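Local structure of 5-formaminoimidazole-4-carboxamide-1-(Beta)-D-ribofuranosyl 5'-monophosphate synthetase (Thermococcus kodakarensis, 2PBZ) at residues Y172-Y177 with G188-V193; N214-L219 with S273-W278. The protein probably acts as an ATP-dependent ligase of purine (IMP) biosynthesis that forms a carbon-nitrogen bond and uses magnesium or manganese. One frame throughout, in Å; residues are numbered along the deposited sequence.

Interaction 1 of 2, residues Y172-Y177 with G188-V193. With ATP (adenosine-5'-triphosphate), chain D.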
loop_
_atom_site.group_PDB
_atom_site.type_symbol
_atom_site.label_atom_id
_atom_site.label_comp_id
_atom_site.label_asym_id
_atom_site.label_seq_id
_atom_site.Cartn_x
_atom_site.Cartn_y
_atom_site.Cartn_z
ATOM N N TYR A 172 -11.080 7.926 -0.456
ATOM C CA TYR A 172 -11.708 8.118 0.831
ATOM C C TYR A 172 -10.763 8.921 1.717
ATOM O O TYR A 172 -9.777 8.405 2.235
ATOM C CB TYR A 172 -12.059 6.747 1.424
ATOM C CG TYR A 172 -12.949 5.953 0.501
ATOM C CD1 TYR A 172 -12.445 5.411 -0.681
ATOM C CD2 TYR A 172 -14.318 5.843 0.738
ATOM C CE1 TYR A 172 -13.285 4.792 -1.615
ATOM C CE2 TYR A 172 -15.170 5.218 -0.190
ATOM C CZ TYR A 172 -14.648 4.700 -1.368
ATOM O OH TYR A 172 -15.485 4.129 -2.307
ATOM N N VAL A 173 -11.075 10.203 1.871
ATOM C CA VAL A 173 -10.246 11.099 2.653
ATOM C C VAL A 173 -10.604 11.085 4.121
ATOM O O VAL A 173 -11.748 11.280 4.496
ATOM C CB VAL A 173 -10.351 12.537 2.122
ATOM C CG1 VAL A 173 -9.219 13.395 2.701
ATOM C CG2 VAL A 173 -10.299 12.519 0.599
ATOM N N HIS A 174 -9.605 10.870 4.952
ATOM C CA HIS A 174 -9.800 10.807 6.387
ATOM C C HIS A 174 -9.384 12.107 7.076
ATOM O O HIS A 174 -8.294 12.636 6.828
ATOM C CB HIS A 174 -8.992 9.629 6.935
ATOM C CG HIS A 174 -9.265 8.341 6.221
ATOM N ND1 HIS A 174 -10.445 7.644 6.374
ATOM C CD2 HIS A 174 -8.544 7.662 5.297
ATOM C CE1 HIS A 174 -10.440 6.594 5.572
ATOM N NE2 HIS A 174 -9.300 6.583 4.906
ATOM N N PHE A 175 -10.254 12.611 7.946
ATOM C CA PHE A 175 -9.983 13.849 8.683
ATOM C C PHE A 175 -10.160 13.669 10.176
ATOM O O PHE A 175 -10.833 12.748 10.641
ATOM C CB PHE A 175 -10.936 14.974 8.277
ATOM C CG PHE A 175 -10.757 15.469 6.881
ATOM C CD1 PHE A 175 -11.641 15.092 5.878
ATOM C CD2 PHE A 175 -9.739 16.375 6.579
ATOM C CE1 PHE A 175 -11.530 15.613 4.591
ATOM C CE2 PHE A 175 -9.610 16.907 5.294
ATOM C CZ PHE A 175 -10.509 16.527 4.299
ATOM N N PHE A 176 -9.566 14.579 10.927
ATOM C CA PHE A 176 -9.709 14.549 12.370
ATOM C C PHE A 176 -9.718 15.979 12.848
ATOM O O PHE A 176 -8.673 16.614 12.899
ATOM C CB PHE A 176 -8.551 13.801 13.032
ATOM C CG PHE A 176 -8.733 13.594 14.513
ATOM C CD1 PHE A 176 -9.247 12.392 15.003
ATOM C CD2 PHE A 176 -8.397 14.596 15.420
ATOM C CE1 PHE A 176 -9.421 12.188 16.372
ATOM C CE2 PHE A 176 -8.565 14.409 16.799
ATOM C CZ PHE A 176 -9.079 13.200 17.275
ATOM N N TYR A 177 -10.891 16.511 13.168
ATOM C CA TYR A 177 -10.917 17.869 13.675
ATOM C C TYR A 177 -10.714 17.759 15.175
ATOM O O TYR A 177 -11.424 17.022 15.832
ATOM C CB TYR A 177 -12.245 18.562 13.399
ATOM C CG TYR A 177 -12.263 19.909 14.067
ATOM C CD1 TYR A 177 -11.387 20.911 13.657
ATOM C CD2 TYR A 177 -13.053 20.138 15.195
ATOM C CE1 TYR A 177 -11.284 22.103 14.354
ATOM C CE2 TYR A 177 -12.956 21.334 15.904
ATOM C CZ TYR A 177 -12.067 22.310 15.475
ATOM O OH TYR A 177 -11.952 23.481 16.166
ATOM N N GLY A 188 -5.053 10.995 5.919
ATOM C CA GLY A 188 -4.864 9.874 5.030
ATOM C C GLY A 188 -5.856 9.807 3.901
ATOM O O GLY A 188 -6.883 10.484 3.905
ATOM N N VAL A 189 -5.518 8.996 2.913
ATOM C CA VAL A 189 -6.391 8.782 1.778
ATOM C C VAL A 189 -6.372 7.287 1.515
ATOM O O VAL A 189 -5.335 6.676 1.285
ATOM C CB VAL A 189 -5.939 9.522 0.505
ATOM C CG1 VAL A 189 -6.972 9.297 -0.588
ATOM C CG2 VAL A 189 -5.767 11.009 0.789
ATOM N N ASP A 190 -7.563 6.726 1.544
ATOM C CA ASP A 190 -7.774 5.325 1.367
ATOM C C ASP A 190 -8.360 5.018 -0.001
ATOM O O ASP A 190 -8.907 5.881 -0.670
ATOM C CB ASP A 190 -8.725 4.866 2.478
ATOM C CG ASP A 190 -9.134 3.436 2.337
ATOM O OD1 ASP A 190 -8.246 2.560 2.480
ATOM O OD2 ASP A 190 -10.339 3.188 2.076
ATOM N N GLU A 191 -8.222 3.764 -0.400
ATOM C CA GLU A 191 -8.759 3.248 -1.649
ATOM C C GLU A 191 -9.327 1.876 -1.285
ATOM O O GLU A 191 -8.613 1.059 -0.710
ATOM C CB GLU A 191 -7.639 3.114 -2.672
ATOM C CG GLU A 191 -8.053 2.461 -3.964
ATOM C CD GLU A 191 -7.056 2.729 -5.082
ATOM O OE1 GLU A 191 -5.850 2.417 -4.902
ATOM O OE2 GLU A 191 -7.504 3.257 -6.130
ATOM N N ARG A 192 -10.601 1.633 -1.587
ATOM C CA ARG A 192 -11.241 0.362 -1.250
ATOM C C ARG A 192 -10.834 -0.820 -2.136
ATOM O O ARG A 192 -10.544 -0.664 -3.333
ATOM C CB ARG A 192 -12.774 0.484 -1.326
ATOM C CG ARG A 192 -13.395 1.678 -0.621
ATOM C CD ARG A 192 -13.679 1.427 0.845
ATOM N NE ARG A 192 -13.071 2.449 1.687
ATOM C CZ ARG A 192 -13.743 3.257 2.496
ATOM N NH1 ARG A 192 -15.066 3.173 2.578
ATOM N NH2 ARG A 192 -13.080 4.138 3.227
ATOM N N VAL A 193 -10.794 -2.002 -1.529
ATOM C CA VAL A 193 -10.512 -3.234 -2.254
ATOM C C VAL A 193 -11.888 -3.889 -2.320
ATOM O O VAL A 193 -12.418 -4.346 -1.316
ATOM C CB VAL A 193 -9.506 -4.168 -1.522
ATOM C CG1 VAL A 193 -9.266 -5.435 -2.366
ATOM C CG2 VAL A 193 -8.195 -3.454 -1.309
HETATM P PG ATP D . -22.792 1.577 2.540
HETATM O O1G ATP D . -23.646 2.838 2.484
HETATM O O2G ATP D . -23.774 0.294 2.912
HETATM O O3G ATP D . -21.630 1.727 3.688
HETATM P PB ATP D . -21.101 2.584 0.683
HETATM O O1B ATP D . -21.896 3.832 0.591
HETATM O O2B ATP D . -19.923 2.748 1.790
HETATM O O3B ATP D . -22.079 1.333 1.085
HETATM P PA ATP D . -19.423 3.231 -1.475
HETATM O O1A ATP D . -18.236 3.525 -0.639
HETATM O O2A ATP D . -20.186 4.593 -1.857
HETATM O O3A ATP D . -20.475 2.174 -0.751
HETATM O "O5'" ATP D . -19.015 2.404 -2.795
HETATM C "C5'" ATP D . -18.040 3.061 -3.545
HETATM C "C4'" ATP D . -17.763 2.108 -4.701
HETATM O "O4'" ATP D . -18.958 1.872 -5.517
HETATM C "C3'" ATP D . -16.649 2.613 -5.617
HETATM O "O3'" ATP D . -15.586 1.695 -5.599
HETATM C "C2'" ATP D . -17.253 2.747 -6.997
HETATM O "O2'" ATP D . -16.581 1.867 -7.919
HETATM C "C1'" ATP D . -18.747 2.402 -6.848
HETATM N N9 ATP D . -19.512 3.650 -7.071
HETATM C C8 ATP D . -20.077 4.474 -6.118
HETATM N N7 ATP D . -20.671 5.476 -6.676
HETATM C C5 ATP D . -20.527 5.379 -8.025
HETATM C C6 ATP D . -20.956 6.154 -9.149
HETATM N N6 ATP D . -21.697 7.321 -8.942
HETATM N N1 ATP D . -20.611 5.731 -10.415
HETATM C C2 ATP D . -19.897 4.608 -10.625
HETATM N N3 ATP D . -19.487 3.856 -9.591
HETATM C C4 ATP D . -19.786 4.197 -8.301
#
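The aromatic ring of Tyr172 and the guanidinium of Arg192 lie flat against each other, centres 3.6 Å apart and planes inclined by only 20°. Followed outward, Tyr172 meets its partner at almost every atom. Its CB is 3.3 Å from Arg192 NH2. With CG beside the backbone N and anti to the carbonyl carbon (chi1 -57°), it too comes to rest near Arg192 NH2. On one branch CD1 has the carbonyl Asp190 O at its edge, in the ring plane, 3.6 Å away, while CE1 runs against Arg192 CG. On the other branch CD2 lies under the guanidinium, and CE2 is approached by Arg192 NH1 at 3.4 Å. CZ has Arg192 CG beside it, with ATP O1A beyond. The near-parallel planes make this a stack, and Arg192 CZ over the ring face, 28° off its normal, makes it a cation-pi pair as well; Arg192 CD adds a CH-pi contact over the ring. The hydroxyl at the tip donates a rather long hydrogen bond, 3.3 Å from Tyr172 OH to ATP O1A. Tyr172 and Arg192 sit on the two arms of a beta hairpin, strands 170-178 and 183-194, part of an antiparallel sheet consistent with an ATP-grasp domain. Tyr172 and Asp190 form a hydrogen-bonded pair, with Tyr172 N to Asp190 O at 3.0 Å and Asp190 N to Tyr172 O at 2.9 Å; His174 N bonds to Gly188 O. Arg192 is held in turn by Asp190, whose OD2 accepts both NE and NH2 in the guanidinium plane, Arg192 NE to Asp190 OD2 being 2.9 Å. Asp270 takes NH2 in a second salt bridge.

Interaction 2 of 2, residues N214-L219 with S273-W278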
loop_
_atom_site.group_PDB
_atom_site.type_symbol
_atom_site.label_atom_id
_atom_site.label_comp_id
_atom_site.label_asym_id
_atom_site.label_seq_id
_atom_site.Cartn_x
_atom_site.Cartn_y
_atom_site.Cartn_z
ATOM N N ASN A 214 -8.784 -2.410 2.467
ATOM C CA ASN A 214 -8.423 -1.048 2.140
ATOM C C ASN A 214 -6.939 -0.923 1.804
ATOM O O ASN A 214 -6.108 -1.587 2.413
ATOM C CB ASN A 214 -8.752 -0.142 3.333
ATOM C CG ASN A 214 -10.203 -0.257 3.782
ATOM O OD1 ASN A 214 -11.079 0.453 3.293
ATOM N ND2 ASN A 214 -10.459 -1.163 4.713
ATOM N N ARG A 215 -6.621 -0.060 0.836
ATOM C CA ARG A 215 -5.236 0.200 0.425
ATOM C C ARG A 215 -4.867 1.650 0.741
ATOM O O ARG A 215 -5.578 2.574 0.336
ATOM C CB ARG A 215 -5.033 0.029 -1.091
ATOM C CG ARG A 215 -5.311 -1.326 -1.697
ATOM C CD ARG A 215 -4.867 -1.309 -3.156
ATOM N NE ARG A 215 -5.295 -2.479 -3.927
ATOM C CZ ARG A 215 -6.517 -2.654 -4.428
ATOM N NH1 ARG A 215 -7.461 -1.731 -4.242
ATOM N NH2 ARG A 215 -6.796 -3.758 -5.132
ATOM N N ALA A 216 -3.758 1.858 1.441
ATOM C CA ALA A 216 -3.322 3.218 1.728
ATOM C C ALA A 216 -2.748 3.763 0.419
ATOM O O ALA A 216 -1.989 3.073 -0.270
ATOM C CB ALA A 216 -2.248 3.225 2.815
ATOM N N ILE A 217 -3.118 4.991 0.067
ATOM C CA ILE A 217 -2.641 5.606 -1.166
ATOM C C ILE A 217 -2.099 7.014 -0.952
ATOM O O ILE A 217 -2.717 7.829 -0.271
ATOM C CB ILE A 217 -3.777 5.640 -2.240
ATOM C CG1 ILE A 217 -3.514 6.745 -3.260
ATOM C CG2 ILE A 217 -5.121 5.865 -1.589
ATOM C CD1 ILE A 217 -4.590 6.854 -4.316
ATOM N N ALA A 218 -0.931 7.290 -1.513
ATOM C CA ALA A 218 -0.339 8.617 -1.402
ATOM C C ALA A 218 -0.880 9.454 -2.560
ATOM O O ALA A 218 -0.453 9.321 -3.708
ATOM C CB ALA A 218 1.180 8.534 -1.468
ATOM N N LEU A 219 -1.838 10.312 -2.242
ATOM C CA LEU A 219 -2.472 11.173 -3.225
ATOM C C LEU A 219 -1.515 12.198 -3.831
ATOM O O LEU A 219 -0.584 12.667 -3.162
ATOM C CB LEU A 219 -3.642 11.899 -2.570
ATOM C CG LEU A 219 -4.639 12.528 -3.537
ATOM C CD1 LEU A 219 -5.479 11.431 -4.166
ATOM C CD2 LEU A 219 -5.514 13.516 -2.804
ATOM N N SER A 273 -9.141 3.739 7.425
ATOM C CA SER A 273 -8.097 4.246 8.311
ATOM C C SER A 273 -7.281 3.101 8.921
ATOM O O SER A 273 -6.308 3.342 9.633
ATOM C CB SER A 273 -8.692 5.141 9.414
ATOM O OG SER A 273 -9.802 4.535 10.048
ATOM N N ASN A 274 -7.684 1.861 8.638
ATOM C CA ASN A 274 -6.951 0.693 9.120
ATOM C C ASN A 274 -5.687 0.548 8.256
ATOM O O ASN A 274 -4.729 -0.122 8.647
ATOM C CB ASN A 274 -7.780 -0.601 8.997
ATOM C CG ASN A 274 -8.897 -0.700 10.024
ATOM O OD1 ASN A 274 -8.709 -0.397 11.190
ATOM N ND2 ASN A 274 -10.058 -1.161 9.591
ATOM N N ALA A 275 -5.694 1.170 7.082
ATOM C CA ALA A 275 -4.544 1.103 6.196
ATOM C C ALA A 275 -3.428 1.944 6.809
ATOM O O ALA A 275 -3.699 2.809 7.642
ATOM C CB ALA A 275 -4.908 1.617 4.794
ATOM N N ASP A 276 -2.187 1.686 6.387
ATOM C CA ASP A 276 -1.009 2.378 6.901
ATOM C C ASP A 276 -0.739 3.748 6.246
ATOM O O ASP A 276 -0.008 3.849 5.252
ATOM C CB ASP A 276 0.205 1.439 6.763
ATOM C CG ASP A 276 1.502 2.044 7.283
ATOM O OD1 ASP A 276 1.494 2.668 8.356
ATOM O OD2 ASP A 276 2.540 1.870 6.613
ATOM N N HIS A 277 -1.329 4.797 6.819
ATOM C CA HIS A 277 -1.167 6.159 6.316
ATOM C C HIS A 277 -0.081 6.878 7.105
ATOM O O HIS A 277 0.154 6.545 8.264
ATOM C CB HIS A 277 -2.457 6.974 6.487
ATOM C CG HIS A 277 -3.688 6.294 5.973
ATOM N ND1 HIS A 277 -3.888 6.009 4.638
ATOM C CD2 HIS A 277 -4.784 5.837 6.624
ATOM C CE1 HIS A 277 -5.052 5.405 4.489
ATOM N NE2 HIS A 277 -5.616 5.288 5.679
ATOM N N TRP A 278 0.600 7.838 6.473
ATOM C CA TRP A 278 1.582 8.646 7.193
ATOM C C TRP A 278 0.841 9.987 7.344
ATOM O O TRP A 278 -0.189 10.008 8.019
ATOM C CB TRP A 278 2.934 8.754 6.445
ATOM C CG TRP A 278 2.906 9.245 5.033
ATOM C CD1 TRP A 278 2.471 8.563 3.939
ATOM C CD2 TRP A 278 3.342 10.528 4.559
ATOM N NE1 TRP A 278 2.611 9.334 2.811
ATOM C CE2 TRP A 278 3.141 10.547 3.161
ATOM C CE3 TRP A 278 3.878 11.666 5.180
ATOM C CZ2 TRP A 278 3.460 11.663 2.368
ATOM C CZ3 TRP A 278 4.195 12.778 4.391
ATOM C CH2 TRP A 278 3.984 12.764 3.001
HETATM O O HOH W 1 -2.925 7.970 2.782
#
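Ala275 CB meets Ala216 CB at 3.7 Å, an apolar contact between two methyl groups. It belongs to a packing arrangement in which the irregular loop between strand 261-266 and helix 280-283 covers strand 211-216, one of the two outermost strands, within this chain, of a five-stranded antiparallel sheet. No direct hydrogen bond crosses between the segments, so the evidence for the contact is apolar packing plus one water. Ala275 CB also lies 3.6 Å from Ala216 N, with Asn214 O a little farther off. Asp276 follows, and it is its carbonyl that takes part: Asp276 O stands 3.4 Å from Ala216 CB. The carboxylate of Asp276 serves the assembly instead, in a salt bridge with Arg287 of the third subunit and near the Asp276 side chains of both other copies. His277 then turns its ring back to the strand. CG sits beside the backbone N and anti to the carbonyl carbon (chi1 -50°), and ND1 comes to 3.7 Å from Ala216 CB, an oblique approach. Ala216 CB is thus touched by three consecutive loop residues. On its other nitrogen, His277 NE2 bonds to Gly272 O, which fixes the rotation of the ring. An alanine here would probably leave Gly272 O without this partner and take from the bridging water its partner ND1. That water lies 2.9 Å from His277 ND1 and donates to Ile217 O at 3.1 Å.

Interaction 1 closes before interaction 2 opens along the chain, yet their centres are only about 7 Å apart. The two share one antiparallel sheet: strand 183-194, the second arm of the hairpin in interaction 1, is the neighbour of strand 211-216 in interaction 2. The evidence is a pair of probable backbone hydrogen bonds, Glu191 O to Arg215 N at 2.8 Å and Val189 O to Ile217 N at 3.0 Å. The rings of His174 and His277 also meet. Interaction 1 carries the ATP-contacting Tyr172, and interaction 2 lies where the sheet runs on by antiparallel ladders into neighbouring subunits, with strand 183-194 between the two; both also touch the second subunit.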